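Local coordinates for protein glutathione S-transferase (Acinetobacter baumannii, PDB 4MP4) that probably catalyses the conjugation of glutathione to electrophilic compounds, at residues Phe8-Asp13 / Phe35-Ile40; Gln15-Tyr20 / Pro120-Phe125; Leu28-Ile33 / Arg198-Lys203; Ala114-Arg119 / Ala171-Arg176. All blocks are in the same frame, centred on the assembly; numbering follows the deposited sequence.

Contact 1 pairs two strands of the thioredoxin-like domain, contact 4 lies wholly in the helical domain, and contacts 2 and 3 tie the two domains together. Both ties use helix 19-30, contact 2 at its start and contact 3 at its end, with centres 18 Å apart. From contact 1 the chain leads directly into contact 2, where D13 OD1 lies 3.1 Å from S18 N; F35 also packs on L28 and H29 of contact 3. Contacts 2 and 4 are neighbours (centres 10 Å apart), with V123 and I124 against helix 165-178. A sulfate, probably from the crystallisation liquor, lies about 4 Å from the F125 side chain; glutathione transferases usually have their active-site cleft in this region.

Contact 1: Phe8-Asp13 / Phe35-Ile40; sequences FKLYTD and FEIAAI
F8-D13 and F35-I40 run parallel as neighbouring strands of the beta-alpha-beta unit that opens the thioredoxin-like domain; helix 19-30 makes the crossover, and strand 36-40 is outermost in the sheet of this chain. The backbone ladder comes first. E36 N gives to F8 O, L10 N to E36 O, A38 N to L10 O (2.9 Å), T12 N to A38 O and I40 N to T12 O, an unbroken alternation of close to straight bonds. CA-H donors add to it, for instance Y11 CA at 3.4 Å from A38 O.

Apolar contacts form on both faces. On the face of L10 and I37 the two side chains lie side by side, pointing the same way, with L10 CD2 3.8 Å from I37 CD1. V24 and F25 of helix 19-30 pack on L10, while I37 meets L207 and Y215 of helix 199-215. Just before the strand, F35 CD2 approaches L10 CB. On the face of Y11 and A38, I40 CD1 comes to 3.7 Å from Y11 CD2.

The ionic pair is K9 with E36. K9 NZ sits 2.5 Å from E36 OE1, so short that the exact length is doubtful. The lysine chain, bent at chi3 (-123°), passes with K9 CE 4.0 Å from A38 CB.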
loop_
_atom_site.group_PDB
_atom_site.type_symbol
_atom_site.label_atom_id
_atom_site.label_comp_id
_atom_site.label_asym_id
_atom_site.label_seq_id
_atom_site.Cartn_x
_atom_site.Cartn_y
_atom_site.Cartn_z
ATOM N N PHE A 8 -3.109 -23.545 -5.258
ATOM C CA PHE A 8 -2.533 -22.303 -4.756
ATOM C C PHE A 8 -1.027 -22.465 -4.672
ATOM O O PHE A 8 -0.538 -23.410 -4.063
ATOM C CB PHE A 8 -3.051 -22.000 -3.352
ATOM C CG PHE A 8 -4.422 -21.392 -3.311
ATOM C CD1 PHE A 8 -4.607 -20.044 -3.590
ATOM C CD2 PHE A 8 -5.525 -22.161 -2.960
ATOM C CE1 PHE A 8 -5.880 -19.472 -3.541
ATOM C CE2 PHE A 8 -6.797 -21.601 -2.906
ATOM C CZ PHE A 8 -6.973 -20.249 -3.194
ATOM N N LYS A 9 -0.280 -21.552 -5.273
ATOM C CA LYS A 9 1.170 -21.578 -5.111
ATOM C C LYS A 9 1.730 -20.206 -4.711
ATOM O O LYS A 9 1.352 -19.193 -5.292
ATOM C CB LYS A 9 1.859 -22.086 -6.379
ATOM C CG LYS A 9 3.345 -22.301 -6.184
ATOM C CD LYS A 9 4.025 -22.766 -7.430
ATOM C CE LYS A 9 4.735 -24.070 -7.195
ATOM N NZ LYS A 9 3.748 -25.144 -6.920
ATOM N N LEU A 10 2.630 -20.193 -3.727
ATOM C CA LEU A 10 3.249 -18.962 -3.230
ATOM C C LEU A 10 4.708 -18.854 -3.655
ATOM O O LEU A 10 5.488 -19.759 -3.400
ATOM C CB LEU A 10 3.148 -18.886 -1.696
ATOM C CG LEU A 10 3.882 -17.720 -1.007
ATOM C CD1 LEU A 10 3.345 -16.345 -1.453
ATOM C CD2 LEU A 10 3.814 -17.851 0.481
ATOM N N TYR A 11 5.081 -17.749 -4.297
ATOM C CA TYR A 11 6.480 -17.549 -4.687
ATOM C C TYR A 11 7.182 -16.573 -3.744
ATOM O O TYR A 11 6.751 -15.435 -3.569
ATOM C CB TYR A 11 6.606 -17.092 -6.149
ATOM C CG TYR A 11 6.052 -18.095 -7.141
ATOM C CD1 TYR A 11 4.685 -18.340 -7.207
ATOM C CD2 TYR A 11 6.888 -18.807 -8.001
ATOM C CE1 TYR A 11 4.165 -19.257 -8.085
ATOM C CE2 TYR A 11 6.377 -19.728 -8.887
ATOM C CZ TYR A 11 5.011 -19.951 -8.926
ATOM O OH TYR A 11 4.463 -20.861 -9.811
ATOM N N THR A 12 8.268 -17.032 -3.135
ATOM C CA THR A 12 9.063 -16.190 -2.256
ATOM C C THR A 12 10.462 -15.947 -2.828
ATOM O O THR A 12 10.857 -16.597 -3.788
ATOM C CB THR A 12 9.216 -16.835 -0.865
ATOM O OG1 THR A 12 9.904 -15.923 0.006
ATOM C CG2 THR A 12 10.014 -18.117 -0.972
ATOM N N ASP A 13 11.211 -15.014 -2.243
ATOM C CA ASP A 13 12.616 -14.876 -2.592
ATOM C C ASP A 13 13.362 -16.091 -2.033
ATOM O O ASP A 13 12.963 -16.649 -1.020
ATOM C CB ASP A 13 13.204 -13.590 -2.024
ATOM C CG ASP A 13 13.118 -13.521 -0.506
ATOM O OD1 ASP A 13 12.004 -13.632 0.048
ATOM O OD2 ASP A 13 14.171 -13.345 0.134
ATOM N N PHE A 35 -1.546 -25.024 0.084
ATOM C CA PHE A 35 -0.833 -24.347 -0.992
ATOM C C PHE A 35 0.577 -24.872 -1.075
ATOM O O PHE A 35 1.077 -25.454 -0.118
ATOM C CB PHE A 35 -0.795 -22.830 -0.754
ATOM C CG PHE A 35 0.037 -22.417 0.436
ATOM C CD1 PHE A 35 -0.491 -22.443 1.706
ATOM C CD2 PHE A 35 1.347 -21.994 0.273
ATOM C CE1 PHE A 35 0.276 -22.054 2.803
ATOM C CE2 PHE A 35 2.111 -21.604 1.359
ATOM C CZ PHE A 35 1.571 -21.631 2.624
ATOM N N GLU A 36 1.216 -24.643 -2.216
ATOM C CA GLU A 36 2.595 -25.053 -2.445
ATOM C C GLU A 36 3.467 -23.811 -2.483
ATOM O O GLU A 36 3.023 -22.736 -2.911
ATOM C CB GLU A 36 2.737 -25.808 -3.778
ATOM C CG GLU A 36 1.779 -26.999 -3.957
ATOM C CD GLU A 36 1.600 -27.428 -5.420
ATOM O OE1 GLU A 36 1.879 -26.621 -6.333
ATOM O OE2 GLU A 36 1.171 -28.577 -5.659
ATOM N N ILE A 37 4.712 -23.963 -2.053
ATOM C CA ILE A 37 5.654 -22.859 -2.011
ATOM C C ILE A 37 6.798 -23.067 -3.009
ATOM O O ILE A 37 7.255 -24.187 -3.221
ATOM C CB ILE A 37 6.222 -22.684 -0.579
ATOM C CG1 ILE A 37 6.942 -21.343 -0.428
ATOM C CG2 ILE A 37 7.156 -23.812 -0.218
ATOM C CD1 ILE A 37 6.460 -20.544 0.764
ATOM N N ALA A 38 7.264 -21.988 -3.623
ATOM C CA ALA A 38 8.443 -22.057 -4.481
ATOM C C ALA A 38 9.298 -20.795 -4.330
ATOM O O ALA A 38 8.832 -19.777 -3.815
ATOM C CB ALA A 38 8.039 -22.272 -5.940
ATOM N N ALA A 39 10.540 -20.852 -4.800
ATOM C CA ALA A 39 11.461 -19.728 -4.640
ATOM C C ALA A 39 12.026 -19.196 -5.956
ATOM O O ALA A 39 12.286 -19.960 -6.887
ATOM C CB ALA A 39 12.599 -20.108 -3.704
ATOM N N ILE A 40 12.224 -17.880 -5.990
ATOM C CA ILE A 40 12.888 -17.167 -7.081
ATOM C C ILE A 40 14.085 -16.330 -6.595
ATOM O O ILE A 40 14.010 -15.676 -5.554
ATOM C CB ILE A 40 11.913 -16.227 -7.754
ATOM C CG1 ILE A 40 10.693 -17.011 -8.229
ATOM C CG2 ILE A 40 12.590 -15.520 -8.903
ATOM C CD1 ILE A 40 9.488 -16.149 -8.436
#

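Contact 2: Gln15-Tyr20 / Pro120-Phe125; sequences QFLSPY and PTDVIF
T121 holds OG1 between its backbone N and carbonyl carbon (chi1 56°), which brings the hydroxyl to L17 O; L17 sets CG anti to its own carbonyl carbon (chi1 -61°), and chi2 (-175°) carries CD1 anti to CA. The T121 OG1 proton goes to L17 O over 2.5 Å, a very short bond whose exact length is doubtful. T121 CG2 also lies near that carbonyl, 3.4 Å from L17 O, with P19 CD just beyond.

The two leucine methyls part company. L17 CD1 comes 3.5 Å from D122 OD2, the side chains crossing at about a right angle. L17 CD2 meets F125 CD2 at 4.1 Å as the two side chains slide past each other in opposite directions, and I124 CG2 lies over the centre of one face of the F125 ring.

This joins the loop after the first strand of the thioredoxin-like domain to the helical domain. S18 is the N-cap of helix 19-30: its OG accepts from A21 N and, weakly, from Y20 N, while D13 holds the backbone N of both L17 and S18. The chemistry implies one side-chain-to-backbone hydrogen bond between the domains, set among leucine contacts, with the T121 hydroxyl satisfying the L17 carbonyl just ahead of the cap.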
loop_
_atom_site.group_PDB
_atom_site.type_symbol
_atom_site.label_atom_id
_atom_site.label_comp_id
_atom_site.label_asym_id
_atom_site.label_seq_id
_atom_site.Cartn_x
_atom_site.Cartn_y
_atom_site.Cartn_z
ATOM N N GLN A 15 15.979 -16.549 -0.392
ATOM C CA GLN A 15 16.550 -16.484 0.940
ATOM C C GLN A 15 15.502 -16.260 2.021
ATOM O O GLN A 15 15.847 -16.117 3.184
ATOM C CB GLN A 15 17.618 -15.397 1.016
ATOM C CG GLN A 15 19.021 -15.830 0.633
ATOM C CD GLN A 15 19.938 -14.640 0.525
ATOM O OE1 GLN A 15 20.798 -14.417 1.386
ATOM N NE2 GLN A 15 19.735 -13.834 -0.519
ATOM N N PHE A 16 14.232 -16.217 1.627
ATOM C CA PHE A 16 13.117 -16.047 2.564
ATOM C C PHE A 16 13.226 -14.805 3.448
ATOM O O PHE A 16 12.778 -14.820 4.587
ATOM C CB PHE A 16 12.982 -17.277 3.456
ATOM C CG PHE A 16 12.431 -18.472 2.756
ATOM C CD1 PHE A 16 13.183 -19.135 1.780
ATOM C CD2 PHE A 16 11.163 -18.944 3.067
ATOM C CE1 PHE A 16 12.675 -20.243 1.114
ATOM C CE2 PHE A 16 10.648 -20.065 2.414
ATOM C CZ PHE A 16 11.406 -20.713 1.433
ATOM N N LEU A 17 13.818 -13.740 2.920
ATOM C CA LEU A 17 14.012 -12.502 3.666
ATOM C C LEU A 17 12.837 -11.546 3.523
ATOM O O LEU A 17 12.744 -10.569 4.256
ATOM C CB LEU A 17 15.275 -11.780 3.189
ATOM C CG LEU A 17 16.621 -12.490 3.334
ATOM C CD1 LEU A 17 17.725 -11.555 2.928
ATOM C CD2 LEU A 17 16.836 -12.987 4.769
ATOM N N SER A 18 11.950 -11.815 2.573
ATOM C CA SER A 18 10.854 -10.905 2.279
ATOM C C SER A 18 9.816 -10.839 3.394
ATOM O O SER A 18 9.266 -11.856 3.794
ATOM C CB SER A 18 10.162 -11.306 0.974
ATOM O OG SER A 18 8.968 -10.568 0.803
ATOM N N PRO A 19 9.531 -9.628 3.889
ATOM C CA PRO A 19 8.503 -9.470 4.924
ATOM C C PRO A 19 7.072 -9.631 4.354
ATOM O O PRO A 19 6.159 -10.020 5.086
ATOM C CB PRO A 19 8.740 -8.040 5.422
ATOM C CG PRO A 19 9.272 -7.324 4.184
ATOM C CD PRO A 19 10.146 -8.342 3.501
ATOM N N TYR A 20 6.881 -9.344 3.070
ATOM C CA TYR A 20 5.550 -9.471 2.469
ATOM C C TYR A 20 5.224 -10.909 2.071
ATOM O O TYR A 20 4.077 -11.324 2.182
ATOM C CB TYR A 20 5.377 -8.476 1.311
ATOM C CG TYR A 20 5.952 -7.147 1.713
ATOM C CD1 TYR A 20 5.374 -6.403 2.739
ATOM C CD2 TYR A 20 7.117 -6.673 1.129
ATOM C CE1 TYR A 20 5.932 -5.211 3.152
ATOM C CE2 TYR A 20 7.682 -5.482 1.535
ATOM C CZ TYR A 20 7.088 -4.755 2.543
ATOM O OH TYR A 20 7.663 -3.583 2.949
ATOM N N PRO A 120 17.119 -3.824 7.533
ATOM C CA PRO A 120 16.464 -4.777 6.625
ATOM C C PRO A 120 16.234 -6.100 7.347
ATOM O O PRO A 120 16.823 -6.297 8.417
ATOM C CB PRO A 120 17.472 -4.923 5.474
ATOM C CG PRO A 120 18.796 -4.590 6.092
ATOM C CD PRO A 120 18.511 -3.536 7.140
ATOM N N THR A 121 15.405 -6.986 6.802
ATOM C CA THR A 121 15.098 -8.240 7.507
ATOM C C THR A 121 16.317 -9.151 7.750
ATOM O O THR A 121 16.256 -10.078 8.546
ATOM C CB THR A 121 14.035 -9.031 6.793
ATOM O OG1 THR A 121 14.459 -9.262 5.443
ATOM C CG2 THR A 121 12.707 -8.272 6.809
ATOM N N ASP A 122 17.411 -8.869 7.056
ATOM C CA ASP A 122 18.718 -9.471 7.310
ATOM C C ASP A 122 19.083 -9.413 8.800
ATOM O O ASP A 122 19.673 -10.348 9.337
ATOM C CB ASP A 122 19.793 -8.727 6.489
ATOM C CG ASP A 122 19.455 -8.659 5.014
ATOM O OD1 ASP A 122 18.529 -7.906 4.626
ATOM O OD2 ASP A 122 20.123 -9.361 4.225
ATOM N N VAL A 123 18.737 -8.312 9.469
ATOM C CA VAL A 123 19.055 -8.166 10.891
ATOM C C VAL A 123 18.258 -9.127 11.784
ATOM O O VAL A 123 18.759 -9.569 12.831
ATOM C CB VAL A 123 18.940 -6.700 11.383
ATOM C CG1 VAL A 123 19.615 -5.768 10.387
ATOM C CG2 VAL A 123 17.494 -6.292 11.608
ATOM N N ILE A 124 17.048 -9.488 11.347
ATOM C CA ILE A 124 16.220 -10.467 12.056
ATOM C C ILE A 124 16.704 -11.900 11.822
ATOM O O ILE A 124 16.723 -12.715 12.742
ATOM C CB ILE A 124 14.725 -10.376 11.623
ATOM C CG1 ILE A 124 14.154 -8.991 11.922
ATOM C CG2 ILE A 124 13.886 -11.489 12.264
ATOM C CD1 ILE A 124 12.809 -8.746 11.277
ATOM N N PHE A 125 17.111 -12.202 10.595
ATOM C CA PHE A 125 17.376 -13.592 10.210
ATOM C C PHE A 125 18.851 -13.977 10.083
ATOM O O PHE A 125 19.176 -15.158 10.068
ATOM C CB PHE A 125 16.662 -13.929 8.888
ATOM C CG PHE A 125 15.157 -13.788 8.944
ATOM C CD1 PHE A 125 14.399 -14.599 9.772
ATOM C CD2 PHE A 125 14.501 -12.857 8.150
ATOM C CE1 PHE A 125 13.005 -14.473 9.816
ATOM C CE2 PHE A 125 13.114 -12.730 8.186
ATOM C CZ PHE A 125 12.368 -13.543 9.010
#

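Contact 3: Leu28-Ile33 / Arg198-Lys203; sequences LHEKQI and RPSVQK
H29 and S200 bring the two backbones closest, CA to CA 6.0 Å, where the last turn of helix 19-30 meets the first turn of helix 199-215. The earlier helix ends in a Schellman motif: Q32 has positive phi (49°), I33 N returns to L28 O, and Q32 N bonds weakly to H29 O. R198 is the N-cap of the later helix.

E30 carries the polar side. R198 grips its carboxylate side-on in a salt bridge, NE to OE1 and NH2 to OE2, each at 2.8 Å. Both nitrogens come from the syn side but 25-31° out of the carboxylate plane, while the oxygens lie in the guanidinium plane. S200 OG donates to the anti lone pair of E30 OE1 at 3.0 Å. A water also donates to E30 OE1, and accepts from S200 N in the first helical turn. This cluster spans the interface between the thioredoxin-like and all-helical domains of the glutathione transferase fold. The arginine and the nearby helix start would be expected to favour a charged E30, and R198 has a further cation-pi partner in W163.

One turn along the later helix, K203 crosses H29 at about a right angle, its CE 3.3 Å from H29 CE1, while the imidazole ring meets F25 and F35 in its own domain.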
loop_
_atom_site.group_PDB
_atom_site.type_symbol
_atom_site.label_atom_id
_atom_site.label_comp_id
_atom_site.label_asym_id
_atom_site.label_seq_id
_atom_site.Cartn_x
_atom_site.Cartn_y
_atom_site.Cartn_z
ATOM N N LEU A 28 -2.164 -17.506 4.618
ATOM C CA LEU A 28 -2.616 -18.796 4.105
ATOM C C LEU A 28 -2.749 -19.831 5.223
ATOM O O LEU A 28 -3.775 -20.482 5.336
ATOM C CB LEU A 28 -1.676 -19.298 3.010
ATOM C CG LEU A 28 -1.670 -18.492 1.701
ATOM C CD1 LEU A 28 -0.363 -18.709 0.919
ATOM C CD2 LEU A 28 -2.870 -18.890 0.851
ATOM N N HIS A 29 -1.720 -19.959 6.058
ATOM C CA HIS A 29 -1.752 -20.914 7.159
ATOM C C HIS A 29 -2.849 -20.653 8.187
ATOM O O HIS A 29 -3.501 -21.580 8.644
ATOM C CB HIS A 29 -0.382 -21.018 7.838
ATOM C CG HIS A 29 0.549 -21.961 7.150
ATOM N ND1 HIS A 29 0.465 -23.326 7.299
ATOM C CD2 HIS A 29 1.568 -21.737 6.286
ATOM C CE1 HIS A 29 1.396 -23.906 6.562
ATOM N NE2 HIS A 29 2.082 -22.961 5.942
ATOM N N GLU A 30 -3.051 -19.396 8.555
ATOM C CA GLU A 30 -4.162 -19.038 9.438
ATOM C C GLU A 30 -5.537 -19.409 8.838
ATOM O O GLU A 30 -6.408 -19.926 9.534
ATOM C CB GLU A 30 -4.102 -17.553 9.775
ATOM C CG GLU A 30 -2.890 -17.148 10.627
ATOM C CD GLU A 30 -3.091 -17.426 12.105
ATOM O OE1 GLU A 30 -2.083 -17.570 12.834
ATOM O OE2 GLU A 30 -4.264 -17.502 12.543
ATOM N N LYS A 31 -5.725 -19.160 7.545
ATOM C CA LYS A 31 -6.987 -19.479 6.885
ATOM C C LYS A 31 -7.098 -20.965 6.551
ATOM O O LYS A 31 -8.102 -21.419 5.999
ATOM C CB LYS A 31 -7.150 -18.648 5.609
ATOM C CG LYS A 31 -7.371 -17.158 5.857
ATOM C CD LYS A 31 -7.456 -16.392 4.545
ATOM C CE LYS A 31 -8.846 -16.460 3.953
ATOM N NZ LYS A 31 -9.788 -15.883 4.947
ATOM N N GLN A 32 -6.055 -21.711 6.883
ATOM C CA GLN A 32 -5.970 -23.127 6.541
ATOM C C GLN A 32 -6.283 -23.398 5.076
ATOM O O GLN A 32 -7.078 -24.269 4.750
ATOM C CB GLN A 32 -6.844 -23.969 7.465
ATOM C CG GLN A 32 -6.398 -23.890 8.915
ATOM C CD GLN A 32 -7.116 -24.880 9.810
ATOM O OE1 GLN A 32 -8.309 -24.741 10.075
ATOM N NE2 GLN A 32 -6.392 -25.889 10.277
ATOM N N ILE A 33 -5.643 -22.634 4.199
ATOM C CA ILE A 33 -5.691 -22.899 2.774
ATOM C C ILE A 33 -4.464 -23.708 2.386
ATOM O O ILE A 33 -3.341 -23.324 2.694
ATOM C CB ILE A 33 -5.731 -21.590 1.982
ATOM C CG1 ILE A 33 -6.989 -20.805 2.361
ATOM C CG2 ILE A 33 -5.664 -21.857 0.497
ATOM C CD1 ILE A 33 -6.943 -19.350 1.980
ATOM N N ARG A 198 3.486 -17.267 17.710
ATOM C CA ARG A 198 2.319 -17.720 16.966
ATOM C C ARG A 198 2.784 -18.856 16.045
ATOM O O ARG A 198 3.821 -18.732 15.399
ATOM C CB ARG A 198 1.758 -16.547 16.157
ATOM C CG ARG A 198 0.477 -16.815 15.404
ATOM C CD ARG A 198 -0.719 -16.320 16.185
ATOM N NE ARG A 198 -1.954 -16.581 15.460
ATOM C CZ ARG A 198 -3.163 -16.560 16.010
ATOM N NH1 ARG A 198 -3.305 -16.279 17.299
ATOM N NH2 ARG A 198 -4.231 -16.816 15.264
ATOM N N PRO A 199 2.051 -19.984 16.031
ATOM C CA PRO A 199 2.415 -21.168 15.246
ATOM C C PRO A 199 2.636 -20.917 13.752
ATOM O O PRO A 199 3.582 -21.482 13.192
ATOM C CB PRO A 199 1.223 -22.120 15.470
ATOM C CG PRO A 199 0.735 -21.759 16.817
ATOM C CD PRO A 199 0.922 -20.265 16.940
ATOM N N SER A 200 1.788 -20.109 13.122
ATOM C CA SER A 200 1.934 -19.810 11.704
ATOM C C SER A 200 3.275 -19.137 11.447
ATOM O O SER A 200 3.912 -19.360 10.412
ATOM C CB SER A 200 0.813 -18.879 11.246
ATOM O OG SER A 200 0.800 -17.706 12.040
ATOM N N VAL A 201 3.698 -18.308 12.395
ATOM C CA VAL A 201 4.948 -17.587 12.283
ATOM C C VAL A 201 6.082 -18.581 12.516
ATOM O O VAL A 201 7.046 -18.658 11.763
ATOM C CB VAL A 201 5.002 -16.394 13.286
ATOM C CG1 VAL A 201 6.405 -15.752 13.307
ATOM C CG2 VAL A 201 3.941 -15.358 12.930
ATOM N N GLN A 202 5.935 -19.364 13.562
ATOM C CA GLN A 202 6.889 -20.409 13.889
ATOM C C GLN A 202 7.096 -21.324 12.673
ATOM O O GLN A 202 8.208 -21.761 12.400
ATOM C CB GLN A 202 6.359 -21.162 15.109
ATOM C CG GLN A 202 7.377 -21.599 16.159
ATOM C CD GLN A 202 8.349 -20.523 16.610
ATOM O OE1 GLN A 202 9.538 -20.795 16.733
ATOM N NE2 GLN A 202 7.858 -19.313 16.872
ATOM N N LYS A 203 6.036 -21.572 11.906
ATOM C CA LYS A 203 6.145 -22.441 10.719
ATOM C C LYS A 203 6.977 -21.805 9.597
ATOM O O LYS A 203 7.709 -22.507 8.901
ATOM C CB LYS A 203 4.764 -22.896 10.212
ATOM C CG LYS A 203 4.214 -24.109 10.967
ATOM C CD LYS A 203 2.704 -24.342 10.771
ATOM C CE LYS A 203 2.377 -25.083 9.476
ATOM N NZ LYS A 203 3.007 -26.446 9.357
HETATM O O HOH W 1 -1.302 -19.856 14.013
#

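Contact 4: Ala114-Arg119 / Ala171-Arg176; sequences ALRTER and ALMLQR
R176 reaches the end of helix 113-118 and seizes R119 O: the NE bond is 2.8 Å long and lies nearly along the C=O axis, with the oxygen in the guanidinium plane. Beside it, R119 CB rests 4.0 Å from R176 CB. NH2 of R176 adds two weak bonds, to R119 O and to R116 O, each 3.4 Å. One face of this guanidinium is covered by R116 CG, 3.8 Å above the plane and over its centre. The guanidinium planes of R116 and R176 stand nearly perpendicular (88°), their charged atoms not in contact.

A bend at chi3 of R176 (97°) places NE for its bond. Segments 114-118 and 171-176 make an angle of 61° in the all-helical C-terminal domain, and R176 thus bonds R119 O, just past the end of the other helix, and more weakly R116 O in its last turn, where its positive charge would suit the helix dipole. One turn back from R176, M173 CE touches R116 CG at 4.0 Å, while its SD lies 4.0 Å from L115 CD2; L144 of helix 135-151 packs on M173 and L115.

Farther out, R119 forms a salt bridge with D182 through NE, and its NH1 bonds back to E118 O at 3.0 Å. R116 NH1 is bound by D111 O.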
loop_
_atom_site.group_PDB
_atom_site.type_symbol
_atom_site.label_atom_id
_atom_site.label_comp_id
_atom_site.label_asym_id
_atom_site.label_seq_id
_atom_site.Cartn_x
_atom_site.Cartn_y
_atom_site.Cartn_z
ATOM N N ALA A 114 12.997 5.045 6.472
ATOM C CA ALA A 114 14.346 5.003 7.032
ATOM C C ALA A 114 14.596 3.708 7.816
ATOM O O ALA A 114 15.668 3.089 7.708
ATOM C CB ALA A 114 14.606 6.219 7.890
ATOM N N LEU A 115 13.587 3.300 8.581
ATOM C CA LEU A 115 13.659 2.095 9.404
ATOM C C LEU A 115 13.832 0.821 8.577
ATOM O O LEU A 115 14.718 -0.007 8.857
ATOM C CB LEU A 115 12.410 1.989 10.276
ATOM C CG LEU A 115 12.322 0.813 11.239
ATOM C CD1 LEU A 115 13.569 0.763 12.110
ATOM C CD2 LEU A 115 11.047 0.916 12.080
ATOM N N ARG A 116 12.990 0.665 7.559
ATOM C CA ARG A 116 13.088 -0.483 6.658
ATOM C C ARG A 116 14.434 -0.511 5.937
ATOM O O ARG A 116 15.042 -1.563 5.784
ATOM C CB ARG A 116 11.928 -0.496 5.662
ATOM C CG ARG A 116 10.594 -0.858 6.305
ATOM C CD ARG A 116 9.459 -0.929 5.286
ATOM N NE ARG A 116 9.013 0.396 4.866
ATOM C CZ ARG A 116 8.943 0.801 3.598
ATOM N NH1 ARG A 116 8.531 2.027 3.324
ATOM N NH2 ARG A 116 9.278 -0.014 2.602
ATOM N N THR A 117 14.906 0.652 5.514
ATOM C CA THR A 117 16.181 0.749 4.816
ATOM C C THR A 117 17.371 0.432 5.737
ATOM O O THR A 117 18.283 -0.276 5.342
ATOM C CB THR A 117 16.369 2.156 4.221
ATOM O OG1 THR A 117 15.312 2.425 3.302
ATOM C CG2 THR A 117 17.679 2.264 3.495
ATOM N N GLU A 118 17.346 0.947 6.963
ATOM C CA GLU A 118 18.501 0.866 7.857
ATOM C C GLU A 118 18.475 -0.398 8.706
ATOM O O GLU A 118 19.460 -0.739 9.364
ATOM C CB GLU A 118 18.576 2.124 8.753
ATOM C CG GLU A 118 18.862 3.428 7.963
ATOM C CD GLU A 118 18.770 4.710 8.798
ATOM O OE1 GLU A 118 19.182 4.717 9.977
ATOM O OE2 GLU A 118 18.279 5.724 8.263
ATOM N N ARG A 119 17.330 -1.075 8.716
ATOM C CA ARG A 119 17.197 -2.321 9.450
ATOM C C ARG A 119 16.452 -3.323 8.590
ATOM O O ARG A 119 15.288 -3.641 8.863
ATOM C CB ARG A 119 16.456 -2.105 10.776
ATOM C CG ARG A 119 17.169 -1.185 11.778
ATOM C CD ARG A 119 18.396 -1.874 12.376
ATOM N NE ARG A 119 19.033 -1.099 13.434
ATOM C CZ ARG A 119 20.119 -0.347 13.263
ATOM N NH1 ARG A 119 20.690 -0.253 12.067
ATOM N NH2 ARG A 119 20.633 0.316 14.294
ATOM N N ALA A 171 4.711 -6.946 14.578
ATOM C CA ALA A 171 5.783 -7.677 15.249
ATOM C C ALA A 171 7.047 -7.738 14.397
ATOM O O ALA A 171 8.138 -7.502 14.903
ATOM C CB ALA A 171 5.342 -9.082 15.646
ATOM N N LEU A 172 6.904 -8.060 13.112
ATOM C CA LEU A 172 8.079 -8.153 12.252
ATOM C C LEU A 172 8.783 -6.797 12.211
ATOM O O LEU A 172 10.006 -6.719 12.305
ATOM C CB LEU A 172 7.738 -8.666 10.845
ATOM C CG LEU A 172 8.959 -8.734 9.915
ATOM C CD1 LEU A 172 8.839 -9.909 8.937
ATOM C CD2 LEU A 172 9.240 -7.371 9.163
ATOM N N MET A 173 7.997 -5.735 12.086
ATOM C CA MET A 173 8.529 -4.374 12.080
ATOM C C MET A 173 9.299 -4.100 13.350
ATOM O O MET A 173 10.416 -3.588 13.295
ATOM C CB MET A 173 7.409 -3.345 11.919
ATOM C CG MET A 173 7.909 -1.951 11.614
ATOM S SD MET A 173 8.877 -1.778 10.080
ATOM C CE MET A 173 7.613 -1.597 8.832
ATOM N N LEU A 174 8.713 -4.449 14.491
ATOM C CA LEU A 174 9.389 -4.241 15.771
ATOM C C LEU A 174 10.656 -5.102 15.898
ATOM O O LEU A 174 11.649 -4.677 16.491
ATOM C CB LEU A 174 8.433 -4.502 16.938
ATOM C CG LEU A 174 7.331 -3.472 17.198
ATOM C CD1 LEU A 174 6.275 -4.046 18.133
ATOM C CD2 LEU A 174 7.936 -2.238 17.808
ATOM N N GLN A 175 10.614 -6.297 15.311
ATOM C CA GLN A 175 11.713 -7.239 15.369
ATOM C C GLN A 175 12.948 -6.713 14.650
ATOM O O GLN A 175 14.071 -7.071 15.004
ATOM C CB GLN A 175 11.294 -8.603 14.809
ATOM C CG GLN A 175 10.557 -9.510 15.828
ATOM C CD GLN A 175 11.484 -10.085 16.904
ATOM O OE1 GLN A 175 12.249 -9.362 17.538
ATOM N NE2 GLN A 175 11.421 -11.392 17.098
ATOM N N ARG A 176 12.736 -5.854 13.658
ATOM C CA ARG A 176 13.835 -5.211 12.945
ATOM C C ARG A 176 14.689 -4.444 13.937
ATOM O O ARG A 176 15.902 -4.336 13.788
ATOM C CB ARG A 176 13.311 -4.245 11.860
ATOM C CG ARG A 176 12.409 -4.896 10.847
ATOM C CD ARG A 176 11.756 -3.890 9.889
ATOM N NE ARG A 176 12.544 -3.852 8.672
ATOM C CZ ARG A 176 12.116 -4.230 7.482
ATOM N NH1 ARG A 176 10.869 -4.620 7.317
ATOM N NH2 ARG A 176 12.941 -4.179 6.453
#